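Local structure of polycyclic ketone monooxygenase (Myceliophthora thermophila, 5MQ6) at residues G512-H517 against A578-I583. The protein catalyses Baeyer-Villiger oxidation with FAD and NADPH, inserting one oxygen atom beside the carbonyl of ketones, polycyclic ones especially, to give esters or lactones. Numbering follows the deposited sequence.
Sequences GAATLH and AWSFEI
W579 reaches out from helix 573-585 and turns one face of its indole to the L516-H517 peptide. Its CB sits 3.8 Å from L516 CD1 and 3.4 Å from T515 O. From there CG stands anti to the backbone N (chi1 177°), beside the carbonyl carbon. CD1 comes within 3.3 Å of T515 O, which approaches the five-membered ring obliquely. At NE1 the neighbour is H517 N, a donor like itself and therefore no partner; this amide lies 3.3 Å above the indole plane, offset toward the rim, while NE1 gives its hydrogen bond to Q534 O. That bond probably fixes the rotation of the indole. At the far end CZ3 and CH2 each lie 3.7 Å from H517 CD2, because the imidazole sets its edge against the six-membered ring in a T-shaped stack, centroids 4.8 Å apart and planes at 87°. An alanine in place of W579 would probably leave Q534 O without this donor and open a gap beside H517 CD2, where the indole face had been. Farther back along the loop, A514 CA lies 3.6 Å from S580 OG, a hydroxyl bonded to E576 O within the helix; A513 O instead takes a bond from R622. H517 also meets Y640 edge-to-face, and L636 of helix 630-641 touches the side chains of both H517 and W579. This is buried loop-on-helix packing built round an edge-to-face aromatic pair, away from the flavin and NADPH sites, joining the link between helix 504-511 and strand 527-529 to helix 573-585.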
ATOM      1  N   GLY A 512      -9.849   9.613 -19.189  1.00 29.19           N
ATOM      2  CA  GLY A 512      -9.272  10.050 -17.904  1.00 27.03           C
ATOM      3  C   GLY A 512      -9.989   9.409 -16.720  1.00 27.48           C
ATOM      4  O   GLY A 512     -11.118   8.868 -16.835  1.00 24.74           O
ATOM      5  N   ALA A 513      -9.383   9.533 -15.542  1.00 25.85           N
ATOM      6  CA  ALA A 513      -9.990   8.991 -14.344  1.00 21.62           C
ATOM      7  C   ALA A 513     -11.409   9.511 -14.195  1.00 18.74           C
ATOM      8  O   ALA A 513     -11.678  10.720 -14.375  1.00 19.93           O
ATOM      9  CB  ALA A 513      -9.161   9.317 -13.123  1.00 22.04           C
ATOM     10  N   ALA A 514     -12.342   8.610 -13.872  1.00 18.57           N
ATOM     11  CA  ALA A 514     -13.708   9.032 -13.640  1.00 18.75           C
ATOM     12  C   ALA A 514     -14.425   8.175 -12.662  1.00 17.86           C
ATOM     13  O   ALA A 514     -14.664   7.013 -12.965  1.00 18.39           O
ATOM     14  CB  ALA A 514     -14.497   9.056 -14.951  1.00 20.85           C
ATOM     15  N   THR A 515     -14.812   8.750 -11.541  1.00 14.82           N
ATOM     16  CA  THR A 515     -15.537   8.085 -10.520  1.00 16.52           C
ATOM     17  C   THR A 515     -16.435   9.069  -9.831  1.00 16.75           C
ATOM     18  O   THR A 515     -16.373  10.251 -10.059  1.00 16.66           O
ATOM     19  CB  THR A 515     -14.617   7.590  -9.389  1.00 16.97           C
ATOM     20  OG1 THR A 515     -14.058   8.712  -8.697  1.00 16.71           O
ATOM     21  CG2 THR A 515     -13.534   6.696  -9.976  1.00 17.68           C
ATOM     22  N   LEU A 516     -17.313   8.555  -8.979  1.00 16.34           N
ATOM     23  CA  LEU A 516     -17.853   9.327  -7.894  1.00 15.60           C
ATOM     24  C   LEU A 516     -17.197   8.842  -6.563  1.00 16.87           C
ATOM     25  O   LEU A 516     -17.220   7.640  -6.217  1.00 18.59           O
ATOM     26  CB  LEU A 516     -19.346   9.278  -7.786  1.00 16.72           C
ATOM     27  CG  LEU A 516     -19.977  10.110  -6.709  1.00 14.96           C
ATOM     28  CD1 LEU A 516     -19.652  11.536  -6.820  1.00 14.40           C
ATOM     29  CD2 LEU A 516     -21.486   9.882  -6.585  1.00 16.78           C
ATOM     30  N   HIS A 517     -16.589   9.794  -5.872  1.00 16.18           N
ATOM     31  CA  HIS A 517     -15.954   9.591  -4.547  1.00 17.15           C
ATOM     32  C   HIS A 517     -14.796   8.611  -4.505  1.00 16.55           C
ATOM     33  O   HIS A 517     -14.378   8.124  -3.420  1.00 18.49           O
ATOM     34  CB  HIS A 517     -17.044   9.225  -3.524  1.00 17.86           C
ATOM     35  CG  HIS A 517     -18.157  10.228  -3.406  1.00 19.34           C
ATOM     36  ND1 HIS A 517     -19.433   9.881  -2.984  1.00 21.38           N
ATOM     37  CD2 HIS A 517     -18.183  11.564  -3.554  1.00 20.18           C
ATOM     38  CE1 HIS A 517     -20.177  10.961  -2.908  1.00 20.10           C
ATOM     39  NE2 HIS A 517     -19.427  11.997  -3.183  1.00 19.09           N
ATOM     40  N   ALA A 578     -18.776  15.620 -12.865  1.00 16.71           N
ATOM     41  CA  ALA A 578     -18.723  16.669 -11.898  1.00 18.29           C
ATOM     42  C   ALA A 578     -17.625  16.412 -10.838  1.00 21.86           C
ATOM     43  O   ALA A 578     -16.890  17.307 -10.450  1.00 19.74           O
ATOM     44  CB  ALA A 578     -20.098  16.815 -11.253  1.00 19.30           C
ATOM     45  N   TRP A 579     -17.521  15.155 -10.394  1.00 21.68           N
ATOM     46  CA  TRP A 579     -16.639  14.812  -9.294  1.00 18.33           C
ATOM     47  C   TRP A 579     -15.194  14.975  -9.836  1.00 19.02           C
ATOM     48  O   TRP A 579     -14.309  15.555  -9.172  1.00 16.25           O
ATOM     49  CB  TRP A 579     -16.958  13.364  -8.813  1.00 18.60           C
ATOM     50  CG  TRP A 579     -16.009  12.961  -7.711  1.00 16.46           C
ATOM     51  CD1 TRP A 579     -14.999  12.141  -7.793  1.00 15.55           C
ATOM     52  CD2 TRP A 579     -16.008  13.507  -6.402  1.00 17.33           C
ATOM     53  NE1 TRP A 579     -14.329  12.094  -6.571  1.00 17.99           N
ATOM     54  CE2 TRP A 579     -14.936  12.954  -5.714  1.00 16.53           C
ATOM     55  CE3 TRP A 579     -16.827  14.423  -5.747  1.00 16.95           C
ATOM     56  CZ2 TRP A 579     -14.651  13.266  -4.435  1.00 15.73           C
ATOM     57  CZ3 TRP A 579     -16.529  14.761  -4.453  1.00 18.65           C
ATOM     58  CH2 TRP A 579     -15.483  14.152  -3.799  1.00 17.34           C
ATOM     59  N   SER A 580     -15.010  14.547 -11.113  1.00 19.56           N
ATOM     60  CA  SER A 580     -13.729  14.635 -11.790  1.00 19.25           C
ATOM     61  C   SER A 580     -13.255  16.086 -11.980  1.00 20.22           C
ATOM     62  O   SER A 580     -12.055  16.350 -11.770  1.00 19.42           O
ATOM     63  CB  SER A 580     -13.665  13.789 -13.083  1.00 19.06           C
ATOM     64  OG  SER A 580     -14.192  12.507 -12.923  1.00 16.16           O
ATOM     65  N   PHE A 581     -14.179  17.015 -12.292  1.00 21.35           N
ATOM     66  CA  PHE A 581     -13.851  18.444 -12.321  1.00 19.29           C
ATOM     67  C   PHE A 581     -13.574  18.937 -10.901  1.00 20.49           C
ATOM     68  O   PHE A 581     -12.726  19.787 -10.695  1.00 21.50           O
ATOM     69  CB  PHE A 581     -14.896  19.280 -13.081  1.00 22.33           C
ATOM     70  CG  PHE A 581     -14.703  19.236 -14.562  1.00 21.44           C
ATOM     71  CD1 PHE A 581     -15.043  18.099 -15.262  1.00 20.35           C
ATOM     72  CD2 PHE A 581     -14.027  20.270 -15.232  1.00 22.11           C
ATOM     73  CE1 PHE A 581     -14.784  17.981 -16.620  1.00 22.69           C
ATOM     74  CE2 PHE A 581     -13.769  20.180 -16.611  1.00 23.31           C
ATOM     75  CZ  PHE A 581     -14.136  19.023 -17.314  1.00 23.66           C
ATOM     76  N   GLU A 582     -14.254  18.397  -9.893  1.00 21.65           N
ATOM     77  CA  GLU A 582     -13.853  18.713  -8.498  1.00 21.53           C
ATOM     78  C   GLU A 582     -12.381  18.326  -8.269  1.00 19.04           C
ATOM     79  O   GLU A 582     -11.613  19.143  -7.740  1.00 19.45           O
ATOM     80  CB  GLU A 582     -14.781  18.114  -7.450  1.00 20.91           C
ATOM     81  CG  GLU A 582     -14.437  18.287  -6.012  1.00 24.09           C
ATOM     82  CD  GLU A 582     -14.524  19.749  -5.536  1.00 30.85           C
ATOM     83  OE1 GLU A 582     -15.081  20.606  -6.249  1.00 25.24           O
ATOM     84  OE2 GLU A 582     -14.030  20.027  -4.398  1.00 30.90           O
ATOM     85  N   ILE A 583     -11.990  17.124  -8.682  1.00 17.13           N
ATOM     86  CA  ILE A 583     -10.651  16.664  -8.430  1.00 19.39           C
ATOM     87  C   ILE A 583      -9.628  17.633  -9.141  1.00 22.73           C
ATOM     88  O   ILE A 583      -8.591  18.013  -8.526  1.00 20.40           O
ATOM     89  CB  ILE A 583     -10.471  15.214  -8.890  1.00 20.60           C
ATOM     90  CG1 ILE A 583     -11.372  14.243  -8.028  1.00 20.95           C
ATOM     91  CG2 ILE A 583      -8.958  14.855  -8.979  1.00 19.47           C
ATOM     92  CD1 ILE A 583     -11.060  14.184  -6.524  1.00 23.88           C
TER